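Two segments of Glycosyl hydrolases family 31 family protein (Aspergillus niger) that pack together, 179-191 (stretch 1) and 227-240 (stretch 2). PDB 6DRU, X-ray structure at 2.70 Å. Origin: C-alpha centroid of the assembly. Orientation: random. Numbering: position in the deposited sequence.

Stretch 1 (179-191) PVFMSNKGYAFIW
Stretch 2, residues 227-240: DYDTLQQRISALTG

Stretch 1 is a β-hairpin. Strand 179-183 runs into a tight turn at N184, K185 and G186, and the chain returns from Y187. The strands pair through F181 N to F189 O (3.2 Å), F189 N to F181 O (3.0 Å), S183 N to Y187 O (2.9 Å) and W191 N to P179 O (3.0 Å). G186 has phi/psi 99/44, where a side chain would jam against the preceding carbonyl. Stretch 2 is a helix, 228-239. D227 caps its start: OD1 accepts from T230 N at 3.0 Å. G240 leaves the helix with positive phi.

The helix packs on one face of the hairpin. It runs nearly antiparallel to the first strand (156°, axes 10.0 Å apart) and with the second (25°, 8.7 Å). A188 and L231 set the register, with CA atoms 6.4 Å apart. The contact buries 553 Å².

Strand alternation points V180, M182, A188 and I190 toward the helix, while F181 and F189 point away. These four, L231 and I235 are all buried, which suits their apolar side chains. A188 is small and lies where the backbones are closest: its CB is 3.7 Å from I235 CD1 and 3.9 Å from L231 CD2. L231 and I235 are both m,t. V180 (t) places CG1 4.0 Å from I235 CG2. I190 (m,t) extends CD1 to L238 CD1 (3.8 Å) and T239 CG2 (3.6 Å). T239 (p) turns OG1 back to I235 O (2.9 Å), and its CG2 faces I190 CD1.

M182 (m,t,m) reaches across to the helix. Its SD lies 3.8 Å from L231 CB and accepts a weak hydrogen bond from Q232 NE2 at 3.1 Å. Q232 (m,m, chi3 -44°) starts sideways, but its end comes nearer to stretch 1. M182 CE touches Y228 CD2 at 3.8 Å, and the sulfur sits at the ring edge, 5.4 Å from the centroid. Y228 (m, chi2 92°) reaches the turn, with OH 3.3 Å from N184 CB.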

# COMPACT_ATOMS: atom_id res chain seq x y z
N PRO A 179 0.87 20.40 16.95
CA PRO A 179 2.24 20.17 17.43
C PRO A 179 3.03 21.47 17.63
O PRO A 179 4.03 21.74 16.96
CB PRO A 179 2.83 19.29 16.32
CG PRO A 179 2.14 19.76 15.09
CD PRO A 179 0.74 20.13 15.50
N VAL A 180 2.56 22.28 18.58
CA VAL A 180 3.27 23.47 19.04
C VAL A 180 3.29 23.41 20.56
O VAL A 180 2.23 23.48 21.19
CB VAL A 180 2.60 24.77 18.55
CG1 VAL A 180 3.26 25.98 19.20
CG2 VAL A 180 2.67 24.87 17.04
N PHE A 181 4.48 23.26 21.14
CA PHE A 181 4.57 23.11 22.58
C PHE A 181 5.75 23.90 23.13
O PHE A 181 6.72 24.17 22.42
CB PHE A 181 4.70 21.63 22.99
CG PHE A 181 6.04 21.02 22.68
CD1 PHE A 181 7.06 21.01 23.63
CD2 PHE A 181 6.28 20.42 21.45
CE1 PHE A 181 8.28 20.43 23.35
CE2 PHE A 181 7.50 19.84 21.17
CZ PHE A 181 8.51 19.85 22.12
N MET A 182 5.65 24.27 24.40
CA MET A 182 6.74 24.86 25.16
C MET A 182 7.25 23.86 26.19
O MET A 182 6.47 23.08 26.75
CB MET A 182 6.30 26.14 25.88
CG MET A 182 5.80 27.25 24.99
SD MET A 182 5.39 28.72 25.95
CE MET A 182 4.26 28.04 27.16
N SER A 183 8.55 23.87 26.42
CA SER A 183 9.17 23.06 27.46
C SER A 183 9.71 23.97 28.56
O SER A 183 10.13 25.10 28.30
CB SER A 183 10.31 22.20 26.89
OG SER A 183 10.97 21.49 27.92
N ASN A 184 9.68 23.47 29.79
CA ASN A 184 10.22 24.24 30.91
C ASN A 184 11.74 24.33 30.88
O ASN A 184 12.30 25.09 31.67
CB ASN A 184 9.75 23.64 32.24
CG ASN A 184 10.14 22.19 32.40
OD1 ASN A 184 10.56 21.54 31.45
ND2 ASN A 184 9.99 21.67 33.62
N LYS A 185 12.41 23.60 29.99
CA LYS A 185 13.84 23.78 29.80
C LYS A 185 14.18 25.10 29.12
O LYS A 185 15.36 25.47 29.07
CB LYS A 185 14.42 22.63 28.98
CG LYS A 185 14.67 21.37 29.79
CD LYS A 185 15.54 20.39 29.02
CE LYS A 185 15.79 19.13 29.84
NZ LYS A 185 16.28 18.01 28.99
N GLY A 186 13.18 25.82 28.61
CA GLY A 186 13.42 27.10 27.98
C GLY A 186 13.50 27.03 26.47
O GLY A 186 14.38 27.65 25.86
N TYR A 187 12.59 26.29 25.85
CA TYR A 187 12.53 26.27 24.39
C TYR A 187 11.14 25.88 23.94
O TYR A 187 10.39 25.22 24.67
CB TYR A 187 13.58 25.31 23.80
CG TYR A 187 13.28 23.84 23.98
CD1 TYR A 187 13.66 23.18 25.14
CD2 TYR A 187 12.63 23.11 22.99
CE1 TYR A 187 13.40 21.83 25.31
CE2 TYR A 187 12.36 21.76 23.16
CZ TYR A 187 12.75 21.13 24.32
OH TYR A 187 12.49 19.79 24.50
N ALA A 188 10.79 26.31 22.73
CA ALA A 188 9.55 25.94 22.08
C ALA A 188 9.86 25.22 20.78
O ALA A 188 10.95 25.35 20.22
CB ALA A 188 8.67 27.17 21.82
N PHE A 189 8.88 24.46 20.29
CA PHE A 189 9.07 23.57 19.15
C PHE A 189 7.81 23.57 18.30
O PHE A 189 6.70 23.47 18.83
CB PHE A 189 9.41 22.16 19.63
CG PHE A 189 9.82 21.21 18.54
CD1 PHE A 189 8.87 20.52 17.81
CD2 PHE A 189 11.16 20.98 18.27
CE1 PHE A 189 9.24 19.63 16.81
CE2 PHE A 189 11.54 20.10 17.27
CZ PHE A 189 10.58 19.42 16.54
N ILE A 190 7.99 23.68 16.99
CA ILE A 190 6.88 23.68 16.03
C ILE A 190 7.14 22.59 15.00
O ILE A 190 8.14 22.65 14.27
CB ILE A 190 6.71 25.04 15.34
CG1 ILE A 190 6.51 26.15 16.37
CG2 ILE A 190 5.54 25.00 14.37
CD1 ILE A 190 6.43 27.53 15.77
N TRP A 191 6.25 21.61 14.93
CA TRP A 191 6.28 20.56 13.91
C TRP A 191 5.44 21.06 12.74
O TRP A 191 4.23 20.85 12.67
CB TRP A 191 5.77 19.25 14.49
CG TRP A 191 5.75 18.05 13.58
CD1 TRP A 191 4.65 17.49 13.00
CD2 TRP A 191 6.86 17.24 13.19
NE1 TRP A 191 5.01 16.39 12.26
CE2 TRP A 191 6.36 16.22 12.36
CE3 TRP A 191 8.23 17.28 13.46
CZ2 TRP A 191 7.18 15.25 11.79
CZ3 TRP A 191 9.05 16.31 12.89
CH2 TRP A 191 8.52 15.31 12.07
N ASP A 227 11.03 32.31 31.41
CA ASP A 227 10.59 33.43 30.58
C ASP A 227 9.71 32.91 29.44
O ASP A 227 10.11 32.85 28.28
CB ASP A 227 11.80 34.21 30.07
CG ASP A 227 11.43 35.51 29.40
OD1 ASP A 227 10.37 35.57 28.75
OD2 ASP A 227 12.21 36.48 29.53
N TYR A 228 8.48 32.54 29.81
CA TYR A 228 7.54 31.99 28.85
C TYR A 228 6.90 33.06 27.97
O TYR A 228 6.45 32.74 26.86
CB TYR A 228 6.44 31.21 29.57
CG TYR A 228 6.95 29.98 30.29
CD1 TYR A 228 7.34 30.05 31.62
CD2 TYR A 228 7.05 28.76 29.64
CE1 TYR A 228 7.81 28.93 32.28
CE2 TYR A 228 7.52 27.64 30.29
CZ TYR A 228 7.90 27.73 31.61
OH TYR A 228 8.37 26.61 32.27
N ASP A 229 6.85 34.31 28.43
CA ASP A 229 6.29 35.37 27.61
C ASP A 229 7.12 35.59 26.35
O ASP A 229 6.58 35.96 25.30
CB ASP A 229 6.19 36.67 28.42
CG ASP A 229 5.13 36.59 29.50
OD1 ASP A 229 4.09 35.94 29.27
OD2 ASP A 229 5.34 37.19 30.58
N THR A 230 8.43 35.36 26.43
CA THR A 230 9.27 35.47 25.25
C THR A 230 9.04 34.31 24.29
O THR A 230 8.99 34.50 23.07
CB THR A 230 10.75 35.54 25.65
OG1 THR A 230 10.96 36.70 26.46
CG2 THR A 230 11.63 35.63 24.42
N LEU A 231 8.88 33.09 24.83
CA LEU A 231 8.57 31.94 23.99
C LEU A 231 7.31 32.19 23.17
O LEU A 231 7.28 31.94 21.96
CB LEU A 231 8.41 30.69 24.85
CG LEU A 231 9.70 30.03 25.34
CD1 LEU A 231 9.38 28.84 26.23
CD2 LEU A 231 10.56 29.60 24.17
N GLN A 232 6.25 32.70 23.81
CA GLN A 232 5.03 33.03 23.08
C GLN A 232 5.25 34.19 22.12
O GLN A 232 4.58 34.26 21.08
CB GLN A 232 3.90 33.35 24.06
CG GLN A 232 3.39 32.14 24.82
CD GLN A 232 2.80 31.08 23.91
OE1 GLN A 232 2.05 31.40 22.99
NE2 GLN A 232 3.14 29.82 24.16
N GLN A 233 6.16 35.10 22.44
CA GLN A 233 6.50 36.17 21.51
C GLN A 233 7.15 35.61 20.25
O GLN A 233 6.90 36.09 19.14
CB GLN A 233 7.42 37.19 22.17
CG GLN A 233 7.33 38.59 21.59
CD GLN A 233 8.47 39.48 22.04
OE1 GLN A 233 8.86 39.47 23.20
NE2 GLN A 233 9.01 40.26 21.11
N ARG A 234 7.98 34.58 20.41
CA ARG A 234 8.65 33.96 19.27
C ARG A 234 7.70 33.07 18.47
O ARG A 234 7.75 33.06 17.24
CB ARG A 234 9.86 33.15 19.74
CG ARG A 234 10.85 33.95 20.57
CD ARG A 234 11.74 34.82 19.70
NE ARG A 234 12.75 35.52 20.49
CZ ARG A 234 12.63 36.78 20.91
NH1 ARG A 234 11.54 37.47 20.62
NH2 ARG A 234 13.59 37.34 21.62
N ILE A 235 6.83 32.32 19.16
CA ILE A 235 5.89 31.45 18.47
C ILE A 235 4.94 32.27 17.61
O ILE A 235 4.68 31.93 16.44
CB ILE A 235 5.12 30.59 19.49
CG1 ILE A 235 6.05 29.60 20.18
CG2 ILE A 235 3.97 29.85 18.81
CD1 ILE A 235 5.42 28.89 21.37
N SER A 236 4.42 33.37 18.16
CA SER A 236 3.51 34.22 17.40
C SER A 236 4.21 34.90 16.24
O SER A 236 3.60 35.11 15.18
CB SER A 236 2.87 35.26 18.32
OG SER A 236 3.86 36.04 18.97
N ALA A 237 5.49 35.26 16.40
CA ALA A 237 6.25 35.81 15.29
C ALA A 237 6.49 34.78 14.20
O ALA A 237 6.72 35.16 13.04
CB ALA A 237 7.58 36.37 15.78
N LEU A 238 6.46 33.49 14.53
CA LEU A 238 6.65 32.44 13.54
C LEU A 238 5.35 32.05 12.86
O LEU A 238 5.34 31.84 11.64
CB LEU A 238 7.28 31.21 14.20
CG LEU A 238 8.77 31.29 14.51
CD1 LEU A 238 9.16 30.21 15.51
CD2 LEU A 238 9.59 31.15 13.24
N THR A 239 4.26 31.96 13.61
CA THR A 239 3.02 31.38 13.10
C THR A 239 1.88 32.37 12.96
O THR A 239 0.88 32.03 12.32
CB THR A 239 2.58 30.22 14.01
OG1 THR A 239 2.27 30.73 15.31
CG2 THR A 239 3.69 29.20 14.13
N GLY A 240 1.99 33.56 13.53
CA GLY A 240 0.94 34.55 13.36
C GLY A 240 0.63 35.39 14.58
O GLY A 240 0.51 34.87 15.69